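Local coordinates for LPXTG-motif cell wall anchor domain protein (Mobiluncus mulieris, PDB 5U5O) that is part of a giant bacterial adhesin that probably mediates attachment, this piece comprising two Ig-like domains with internal covalent cross-links, at residues A[24-38]-A[91-105]. Numbering follows the deposited sequence.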
ATOM      1  N   LYS A  24       2.357 -10.752  -8.696  1.00 27.73           N
ATOM      2  CA  LYS A  24       3.160  -9.774  -9.425  1.00 26.59           C
ATOM      3  C   LYS A  24       4.520  -9.612  -8.754  1.00 25.26           C
ATOM      4  O   LYS A  24       4.586  -9.380  -7.547  1.00 33.62           O
ATOM      5  CB  LYS A  24       2.428  -8.434  -9.457  1.00 28.88           C
ATOM      6  CG  LYS A  24       1.169  -8.451 -10.319  1.00 35.77           C
ATOM      7  CD  LYS A  24       1.473  -8.113 -11.779  1.00 41.49           C
ATOM      8  CE  LYS A  24       1.360  -6.617 -12.030  1.00 42.58           C
ATOM      9  NZ  LYS A  24       2.099  -6.068 -13.207  1.00 38.91           N
ATOM     10  N   ASP A  25       5.597  -9.741  -9.525  1.00 23.93           N
ATOM     11  CA  ASP A  25       6.944  -9.385  -9.029  1.00 26.31           C
ATOM     12  C   ASP A  25       7.399  -7.960  -9.365  1.00 19.14           C
ATOM     13  O   ASP A  25       8.375  -7.484  -8.785  1.00 21.76           O
ATOM     14  CB  ASP A  25       7.991 -10.426  -9.468  1.00 28.58           C
ATOM     15  CG  ASP A  25       8.271 -10.398 -10.964  1.00 37.12           C
ATOM     16  OD1 ASP A  25       7.409  -9.927 -11.739  1.00 47.77           O
ATOM     17  OD2 ASP A  25       9.357 -10.872 -11.365  1.00 50.06           O
ATOM     18  N   ALA A  26       6.708  -7.301 -10.296  1.00 19.27           N
ATOM     19  CA  ALA A  26       7.025  -5.931 -10.699  1.00 18.05           C
ATOM     20  C   ALA A  26       5.784  -5.263 -11.223  1.00 17.76           C
ATOM     21  O   ALA A  26       4.822  -5.925 -11.608  1.00 19.93           O
ATOM     22  CB  ALA A  26       8.097  -5.934 -11.776  1.00 16.46           C
ATOM     23  N   PHE A  27       5.831  -3.938 -11.251  1.00 15.69           N
ATOM     24  CA  PHE A  27       4.759  -3.138 -11.802  1.00 15.63           C
ATOM     25  C   PHE A  27       5.345  -2.135 -12.768  1.00 15.73           C
ATOM     26  O   PHE A  27       6.452  -1.652 -12.561  1.00 18.32           O
ATOM     27  CB  PHE A  27       4.035  -2.378 -10.708  1.00 16.96           C
ATOM     28  CG  PHE A  27       3.296  -3.276  -9.779  1.00 21.26           C
ATOM     29  CD1 PHE A  27       1.997  -3.685 -10.072  1.00 23.41           C
ATOM     30  CD2 PHE A  27       3.898  -3.723  -8.629  1.00 22.71           C
ATOM     31  CE1 PHE A  27       1.307  -4.525  -9.219  1.00 22.59           C
ATOM     32  CE2 PHE A  27       3.218  -4.571  -7.768  1.00 22.99           C
ATOM     33  CZ  PHE A  27       1.917  -4.967  -8.065  1.00 20.07           C
ATOM     34  N   THR A  28       4.598  -1.863 -13.827  1.00 16.02           N
ATOM     35  CA  THR A  28       5.037  -0.925 -14.838  1.00 15.69           C
ATOM     36  C   THR A  28       4.172   0.317 -14.772  1.00 15.69           C
ATOM     37  O   THR A  28       2.952   0.254 -14.963  1.00 17.29           O
ATOM     38  CB  THR A  28       4.954  -1.519 -16.243  1.00 17.07           C
ATOM     39  OG1 THR A  28       5.842  -2.638 -16.325  1.00 22.57           O
ATOM     40  CG2 THR A  28       5.372  -0.485 -17.295  1.00 16.25           C
ATOM     41  N   ILE A  29       4.824   1.439 -14.471  1.00 14.84           N
ATOM     42  CA  ILE A  29       4.203   2.758 -14.535  1.00 14.68           C
ATOM     43  C   ILE A  29       4.360   3.260 -15.981  1.00 14.76           C
ATOM     44  O   ILE A  29       5.488   3.389 -16.482  1.00 16.41           O
ATOM     45  CB  ILE A  29       4.816   3.711 -13.495  1.00 15.14           C
ATOM     46  CG1 ILE A  29       4.377   3.365 -12.064  1.00 15.47           C
ATOM     47  CG2 ILE A  29       4.373   5.147 -13.766  1.00 15.32           C
ATOM     48  CD1 ILE A  29       4.812   2.014 -11.529  1.00 16.69           C
ATOM     49  N   LYS A  30       3.233   3.450 -16.664  1.00 14.56           N
ATOM     50  CA  LYS A  30       3.211   4.161 -17.940  1.00 12.64           C
ATOM     51  C   LYS A  30       3.340   5.666 -17.662  1.00 12.67           C
ATOM     52  O   LYS A  30       2.483   6.278 -17.020  1.00 14.85           O
ATOM     53  CB  LYS A  30       1.921   3.893 -18.686  1.00 13.73           C
ATOM     54  CG  LYS A  30       1.918   4.442 -20.105  1.00 14.66           C
ATOM     55  CD  LYS A  30       0.522   4.355 -20.661  1.00 16.67           C
ATOM     56  CE  LYS A  30       0.469   4.724 -22.122  1.00 24.79           C
ATOM     57  NZ  LYS A  30      -0.871   4.417 -22.690  1.00 31.79           N
ATOM     58  N   ASP A  31       4.423   6.232 -18.180  1.00 12.66           N
ATOM     59  CA  ASP A  31       4.734   7.660 -18.027  1.00 12.07           C
ATOM     60  C   ASP A  31       4.456   8.322 -19.379  1.00 12.86           C
ATOM     61  O   ASP A  31       5.255   8.227 -20.289  1.00 15.60           O
ATOM     62  CB  ASP A  31       6.180   7.738 -17.607  1.00 12.40           C
ATOM     63  CG  ASP A  31       6.736   9.153 -17.585  1.00 13.23           C
ATOM     64  OD1 ASP A  31       5.974  10.179 -17.648  1.00 15.17           O
ATOM     65  OD2 ASP A  31       7.975   9.166 -17.436  1.00 14.87           O
ATOM     66  N   THR A  32       3.244   8.848 -19.508  1.00 12.65           N
ATOM     67  CA  THR A  32       2.848   9.544 -20.731  1.00 11.74           C
ATOM     68  C   THR A  32       3.403  10.965 -20.658  1.00 11.78           C
ATOM     69  O   THR A  32       3.039  11.728 -19.775  1.00 14.69           O
ATOM     70  CB  THR A  32       1.331   9.541 -20.930  1.00 12.33           C
ATOM     71  OG1 THR A  32       0.888   8.188 -21.028  1.00 14.14           O
ATOM     72  CG2 THR A  32       0.920  10.230 -22.197  1.00 12.96           C
ATOM     73  N   VAL A  33       4.315  11.254 -21.573  1.00 11.98           N
ATOM     74  CA  VAL A  33       5.063  12.524 -21.581  1.00 11.75           C
ATOM     75  C   VAL A  33       4.452  13.514 -22.567  1.00 12.43           C
ATOM     76  O   VAL A  33       4.175  13.193 -23.702  1.00 14.79           O
ATOM     77  CB  VAL A  33       6.528  12.242 -21.923  1.00 11.98           C
ATOM     78  CG1 VAL A  33       7.323  13.548 -21.868  1.00 13.01           C
ATOM     79  CG2 VAL A  33       7.118  11.179 -20.974  1.00 12.46           C
ATOM     80  N   ARG A  34       4.203  14.718 -22.053  1.00 12.02           N
ATOM     81  CA  ARG A  34       3.577  15.808 -22.816  1.00 12.31           C
ATOM     82  C   ARG A  34       4.625  16.916 -23.010  1.00 11.70           C
ATOM     83  O   ARG A  34       5.123  17.468 -22.032  1.00 14.11           O
ATOM     84  CB  ARG A  34       2.364  16.320 -22.048  1.00 13.32           C
ATOM     85  CG  ARG A  34       1.380  15.251 -21.587  1.00 14.41           C
ATOM     86  CD  ARG A  34       0.363  14.931 -22.657  1.00 13.65           C
ATOM     87  NE  ARG A  34      -0.651  15.997 -22.804  1.00 12.89           N
ATOM     88  CZ  ARG A  34      -1.695  15.947 -23.629  1.00 12.57           C
ATOM     89  NH1 ARG A  34      -1.896  14.861 -24.374  1.00 13.28           N
ATOM     90  NH2 ARG A  34      -2.567  16.954 -23.717  1.00 12.58           N
ATOM     91  N   LEU A  35       4.975  17.139 -24.270  1.00 12.54           N
ATOM     92  CA  LEU A  35       5.974  18.147 -24.617  1.00 12.26           C
ATOM     93  C   LEU A  35       5.275  19.391 -25.134  1.00 12.10           C
ATOM     94  O   LEU A  35       4.467  19.329 -26.044  1.00 14.61           O
ATOM     95  CB  LEU A  35       6.915  17.637 -25.674  1.00 11.97           C
ATOM     96  CG  LEU A  35       7.639  16.327 -25.337  1.00 13.40           C
ATOM     97  CD1 LEU A  35       8.527  15.878 -26.490  1.00 15.33           C
ATOM     98  CD2 LEU A  35       8.456  16.405 -24.058  1.00 14.04           C
ATOM     99  N   TYR A  36       5.603  20.550 -24.529  1.00 11.11           N
ATOM    100  CA  TYR A  36       4.884  21.830 -24.762  1.00 11.52           C
ATOM    101  C   TYR A  36       5.742  22.802 -25.554  1.00 11.54           C
ATOM    102  O   TYR A  36       6.864  23.058 -25.145  1.00 13.11           O
ATOM    103  CB  TYR A  36       4.491  22.471 -23.436  1.00 11.03           C
ATOM    104  CG  TYR A  36       3.749  21.548 -22.511  1.00 11.22           C
ATOM    105  CD1 TYR A  36       2.606  20.890 -22.939  1.00 11.98           C
ATOM    106  CD2 TYR A  36       4.180  21.354 -21.227  1.00 11.54           C
ATOM    107  CE1 TYR A  36       1.911  20.046 -22.100  1.00 12.19           C
ATOM    108  CE2 TYR A  36       3.505  20.475 -20.369  1.00 11.71           C
ATOM    109  CZ  TYR A  36       2.359  19.859 -20.826  1.00 11.70           C
ATOM    110  OH  TYR A  36       1.675  18.978 -19.987  1.00 13.16           O
ATOM    111  N   ASN A  37       5.239  23.186 -26.719  1.00 11.85           N
ATOM    112  CA  ASN A  37       5.896  24.271 -27.506  1.00 11.91           C
ATOM    113  C   ASN A  37       7.328  23.908 -27.872  1.00 12.02           C
ATOM    114  O   ASN A  37       8.218  24.771 -27.894  1.00 14.86           O
ATOM    115  CB  ASN A  37       5.782  25.641 -26.806  1.00 12.18           C
ATOM    116  CG  ASN A  37       4.379  26.142 -26.819  1.00 12.37           C
ATOM    117  OD1 ASN A  37       3.574  25.781 -27.673  1.00 14.38           O
ATOM    118  ND2 ASN A  37       4.093  27.088 -25.930  1.00 12.82           N
ATOM    119  N   VAL A  38       7.527  22.636 -28.237  1.00 12.05           N
ATOM    120  CA  VAL A  38       8.771  22.142 -28.768  1.00 12.01           C
ATOM    121  C   VAL A  38       8.751  22.292 -30.276  1.00 12.74           C
ATOM    122  O   VAL A  38       7.705  22.539 -30.879  1.00 14.82           O
ATOM    123  CB  VAL A  38       9.017  20.659 -28.364  1.00 12.08           C
ATOM    124  CG1 VAL A  38       9.461  20.592 -26.919  1.00 12.05           C
ATOM    125  CG2 VAL A  38       7.800  19.757 -28.601  1.00 11.41           C
ATOM    126  N   ASP A  91      -3.059  28.561 -27.003  1.00 14.78           N
ATOM    127  CA  ASP A  91      -2.411  28.102 -28.226  1.00 13.88           C
ATOM    128  C   ASP A  91      -1.224  27.175 -28.015  1.00 13.92           C
ATOM    129  O   ASP A  91      -0.496  26.901 -28.973  1.00 14.36           O
ATOM    130  CB  ASP A  91      -1.983  29.310 -29.094  1.00 15.68           C
ATOM    131  CG  ASP A  91      -0.842  30.114 -28.486  1.00 16.10           C
ATOM    132  OD1 ASP A  91      -0.449  29.876 -27.330  1.00 16.92           O
ATOM    133  OD2 ASP A  91      -0.354  31.059 -29.158  1.00 23.02           O
ATOM    134  N   VAL A  92      -1.017  26.675 -26.790  1.00 12.84           N
ATOM    135  CA  VAL A  92       0.072  25.725 -26.562  1.00 12.01           C
ATOM    136  C   VAL A  92      -0.006  24.521 -27.505  1.00 12.08           C
ATOM    137  O   VAL A  92      -1.087  23.987 -27.735  1.00 13.89           O
ATOM    138  CB  VAL A  92       0.144  25.273 -25.081  1.00 11.38           C
ATOM    139  CG1 VAL A  92      -1.077  24.469 -24.655  1.00 11.01           C
ATOM    140  CG2 VAL A  92       1.417  24.498 -24.799  1.00 11.07           C
ATOM    141  N   LYS A  93       1.136  24.164 -28.072  1.00 12.11           N
ATOM    142  CA  LYS A  93       1.247  23.008 -28.946  1.00 11.75           C
ATOM    143  C   LYS A  93       1.792  21.872 -28.099  1.00 11.44           C
ATOM    144  O   LYS A  93       2.859  21.953 -27.515  1.00 13.66           O
ATOM    145  CB  LYS A  93       2.141  23.294 -30.147  1.00 12.71           C
ATOM    146  CG  LYS A  93       1.512  24.327 -31.081  1.00 15.90           C
ATOM    147  CD  LYS A  93       2.417  24.687 -32.249  1.00 22.29           C
ATOM    148  CE  LYS A  93       1.893  25.883 -33.031  1.00 30.14           C
ATOM    149  NZ  LYS A  93       0.658  25.571 -33.796  1.00 37.02           N
ATOM    150  N   VAL A  94       1.034  20.761 -28.056  1.00 11.23           N
ATOM    151  CA  VAL A  94       1.341  19.585 -27.202  1.00 11.18           C
ATOM    152  C   VAL A  94       1.658  18.381 -28.071  1.00 11.90           C
ATOM    153  O   VAL A  94       0.915  18.097 -28.987  1.00 12.86           O
ATOM    154  CB  VAL A  94       0.196  19.258 -26.244  1.00 11.40           C
ATOM    155  CG1 VAL A  94       0.611  18.155 -25.275  1.00 11.78           C
ATOM    156  CG2 VAL A  94      -0.260  20.489 -25.483  1.00 12.01           C
ATOM    157  N   TYR A  95       2.817  17.805 -27.812  1.00 12.18           N
ATOM    158  CA  TYR A  95       3.251  16.589 -28.486  1.00 11.91           C
ATOM    159  C   TYR A  95       3.442  15.495 -27.447  1.00 12.35           C
ATOM    160  O   TYR A  95       4.118  15.695 -26.443  1.00 17.18           O
ATOM    161  CB  TYR A  95       4.543  16.825 -29.230  1.00 11.94           C
ATOM    162  CG  TYR A  95       4.425  17.910 -30.271  1.00 11.59           C
ATOM    163  CD1 TYR A  95       4.554  19.258 -29.927  1.00 11.71           C
ATOM    164  CD2 TYR A  95       4.160  17.605 -31.604  1.00 11.96           C
ATOM    165  CE1 TYR A  95       4.438  20.252 -30.882  1.00 12.21           C
ATOM    166  CE2 TYR A  95       4.054  18.618 -32.563  1.00 12.92           C
ATOM    167  CZ  TYR A  95       4.190  19.940 -32.188  1.00 13.05           C
ATOM    168  OH  TYR A  95       4.072  20.920 -33.140  1.00 16.28           O
ATOM    169  N   GLU A  96       2.883  14.304 -27.713  1.00 12.60           N
ATOM    170  CA  GLU A  96       2.838  13.230 -26.718  1.00 12.35           C
ATOM    171  C   GLU A  96       3.702  12.049 -27.116  1.00 13.09           C
ATOM    172  O   GLU A  96       3.724  11.650 -28.271  1.00 14.83           O
ATOM    173  CB  GLU A  96       1.407  12.800 -26.515  1.00 12.67           C
ATOM    174  CG  GLU A  96       1.215  11.820 -25.365  1.00 13.62           C
ATOM    175  CD  GLU A  96      -0.237  11.481 -25.147  1.00 15.49           C
ATOM    176  OE1 GLU A  96      -0.933  12.215 -24.423  1.00 18.02           O
ATOM    177  OE2 GLU A  96      -0.681  10.412 -25.620  1.00 19.65           O
ATOM    178  N   THR A  97       4.436  11.539 -26.135  1.00 12.87           N
ATOM    179  CA  THR A  97       5.126  10.254 -26.284  1.00 12.99           C
ATOM    180  C   THR A  97       5.025   9.546 -24.943  1.00 13.51           C
ATOM    181  O   THR A  97       4.280   9.981 -24.069  1.00 15.05           O
ATOM    182  CB  THR A  97       6.576  10.472 -26.748  1.00 13.43           C
ATOM    183  OG1 THR A  97       7.167   9.198 -27.039  1.00 16.37           O
ATOM    184  CG2 THR A  97       7.415  11.212 -25.730  1.00 13.37           C
ATOM    185  N   GLU A  98       5.685   8.397 -24.800  1.00 14.95           N
ATOM    186  CA  GLU A  98       5.605   7.675 -23.525  1.00 14.87           C
ATOM    187  C   GLU A  98       6.867   6.910 -23.212  1.00 14.14           C
ATOM    188  O   GLU A  98       7.650   6.593 -24.109  1.00 15.66           O
ATOM    189  CB  GLU A  98       4.416   6.720 -23.507  1.00 18.50           C
ATOM    190  CG  GLU A  98       4.480   5.624 -24.544  1.00 21.80           C
ATOM    191  CD  GLU A  98       3.239   4.761 -24.535  1.00 28.18           C
ATOM    192  OE1 GLU A  98       2.208   5.197 -25.085  1.00 34.47           O
ATOM    193  OE2 GLU A  98       3.295   3.645 -23.979  1.00 31.62           O
ATOM    194  N   MET A  99       7.053   6.618 -21.925  1.00 14.09           N
ATOM    195  CA  MET A  99       8.130   5.745 -21.466  1.00 14.26           C
ATOM    196  C   MET A  99       7.595   4.891 -20.322  1.00 14.36           C
ATOM    197  O   MET A  99       6.622   5.258 -19.670  1.00 17.00           O
ATOM    198  CB  MET A  99       9.386   6.504 -21.034  1.00 14.96           C
ATOM    199  CG  MET A  99       9.147   7.894 -20.423  1.00 15.63           C
ATOM    200  SD  MET A  99      10.595   8.577 -19.572  1.00 17.89           S
ATOM    201  CE  MET A  99      11.831   8.466 -20.873  1.00 16.83           C
ATOM    202  N   ASP A 100       8.210   3.726 -20.120  1.00 14.60           N
ATOM    203  CA  ASP A 100       7.848   2.835 -19.025  1.00 14.79           C
ATOM    204  C   ASP A 100       8.823   2.951 -17.870  1.00 15.03           C
ATOM    205  O   ASP A 100      10.033   3.038 -18.075  1.00 17.57           O
ATOM    206  CB  ASP A 100       7.861   1.387 -19.505  1.00 16.45           C
ATOM    207  CG  ASP A 100       6.682   1.038 -20.397  1.00 18.57           C
ATOM    208  OD1 ASP A 100       5.662   1.755 -20.442  1.00 23.61           O
ATOM    209  OD2 ASP A 100       6.743  -0.078 -20.980  1.00 28.71           O
ATOM    210  N   LEU A 101       8.285   2.938 -16.650  1.00 14.71           N
ATOM    211  CA  LEU A 101       9.079   2.918 -15.423  1.00 14.22           C
ATOM    212  C   LEU A 101       8.659   1.682 -14.618  1.00 14.12           C
ATOM    213  O   LEU A 101       7.539   1.624 -14.100  1.00 17.39           O
ATOM    214  CB  LEU A 101       8.845   4.202 -14.616  1.00 13.76           C
ATOM    215  CG  LEU A 101       9.380   5.489 -15.259  1.00 14.53           C
ATOM    216  CD1 LEU A 101       8.798   6.710 -14.566  1.00 14.00           C
ATOM    217  CD2 LEU A 101      10.900   5.515 -15.203  1.00 15.85           C
ATOM    218  N   THR A 102       9.551   0.699 -14.540  1.00 15.00           N
ATOM    219  CA  THR A 102       9.224  -0.586 -13.946  1.00 15.16           C
ATOM    220  C   THR A 102       9.878  -0.707 -12.587  1.00 15.55           C
ATOM    221  O   THR A 102      11.086  -0.544 -12.440  1.00 17.04           O
ATOM    222  CB  THR A 102       9.614  -1.715 -14.908  1.00 17.69           C
ATOM    223  OG1 THR A 102       8.823  -1.578 -16.096  1.00 21.85           O
ATOM    224  CG2 THR A 102       9.350  -3.074 -14.305  1.00 19.18           C
ATOM    225  N   VAL A 103       9.054  -1.001 -11.585  1.00 18.17           N
ATOM    226  CA  VAL A 103       9.501  -1.131 -10.205  1.00 20.17           C
ATOM    227  C   VAL A 103       9.241  -2.550  -9.703  1.00 19.36           C
ATOM    228  O   VAL A 103       8.156  -3.114  -9.901  1.00 19.08           O
ATOM    229  CB  VAL A 103       8.853  -0.049  -9.293  1.00 19.36           C
ATOM    230  CG1 VAL A 103       7.334  -0.057  -9.367  1.00 19.01           C
ATOM    231  CG2 VAL A 103       9.345  -0.162  -7.862  1.00 21.68           C
ATOM    232  N   LYS A 104      10.253  -3.120  -9.055  1.00 22.23           N
ATOM    233  CA  LYS A 104      10.127  -4.429  -8.431  1.00 21.41           C
ATOM    234  C   LYS A 104       9.244  -4.313  -7.197  1.00 20.98           C
ATOM    235  O   LYS A 104       9.423  -3.407  -6.391  1.00 21.71           O
ATOM    236  CB  LYS A 104      11.498  -4.980  -8.036  1.00 26.23           C
ATOM    237  CG  LYS A 104      12.399  -5.286  -9.224  1.00 27.93           C
ATOM    238  CD  LYS A 104      13.715  -5.922  -8.793  1.00 35.87           C
ATOM    239  CE  LYS A 104      14.562  -4.962  -7.968  1.00 41.02           C
ATOM    240  NZ  LYS A 104      15.969  -5.416  -7.811  1.00 46.38           N
ATOM    241  N   ARG A 105       8.305  -5.242  -7.042  1.00 19.69           N
ATOM    242  CA  ARG A 105       7.392  -5.212  -5.900  1.00 21.12           C
ATOM    243  C   ARG A 105       8.151  -5.188  -4.574  1.00 22.00           C
ATOM    244  O   ARG A 105       7.753  -4.473  -3.654  1.00 22.91           O
ATOM    245  CB  ARG A 105       6.404  -6.381  -5.933  1.00 21.55           C
ATOM    246  CG  ARG A 105       5.210  -6.195  -5.002  1.00 23.16           C
ATOM    247  CD  ARG A 105       4.101  -7.196  -5.311  1.00 24.40           C
ATOM    248  NE  ARG A 105       4.406  -8.514  -4.772  1.00 27.30           N
ATOM    249  CZ  ARG A 105       4.298  -8.864  -3.490  1.00 28.72           C
ATOM    250  NH1 ARG A 105       4.612 -10.099  -3.127  1.00 33.98           N
ATOM    251  NH2 ARG A 105       3.884  -8.001  -2.563  1.00 30.76           N
TER
HETATM  252  O   HOH W   1       0.690   7.394 -23.953  1.00 38.41           O
HETATM  253  O   HOH W   2       1.620  28.643 -25.746  1.00 16.90           O
HETATM  254  O   HOH W   3       2.212  27.604 -29.332  1.00 23.34           O
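The guanidinium of Arg34 is met from two directions: Val94 CG1 lies over one face toward its rim, 3.4 Å above the plane, while Glu96 comes in at the edge, its OE1 2.8 Å from Arg34 NH1. That salt bridge uses the anti side of the carboxylate, 34° out of its plane. Arg34 bends at chi2 (-86°) and again at chi3, bringing its end toward the extended Glu96, and Thr32 CG2 packs against Glu96 CD. Next door, the Tyr36 ring has the carbonyl oxygen of Arg34 over its centre on one face and Val94 CG2 at its edge.

At the other end, Arg105 CG and CD run along the edge of the Phe27 ring, whose plane is 88° from that of the guanidinium; Arg105 NE donates to Lys24 O at 2.9 Å, almost in the guanidinium plane. Between these ends runs a regular antiparallel ladder, with hydrogen-bonded pairs from Phe27–Val103 to Leu35–Tyr95. Asn37 extends it past the strand: its N donates to Lys93 O, and its OD1 stands in for a backbone carbonyl, accepting the N-H of Lys93 (N to OD1 3.0 Å). Two waters tie the same amide to Asp91, whose carboxylate also salt-bridges Lys1.

Phe27, Ile29, Val33, Leu35, Met99, Leu101 and Val103 share the face turned into the Ig-like sandwich of the T-Q ester bond domain, where strands 43-52 and 118-127 pack against it. Strands 26-36 and 94-104 are the central pair of their sheet, flanked by strands 4-10 and 77-78; on the outer face, Glu84 of helix 82-88 binds both Arg34 NH2 and Tyr36 OH.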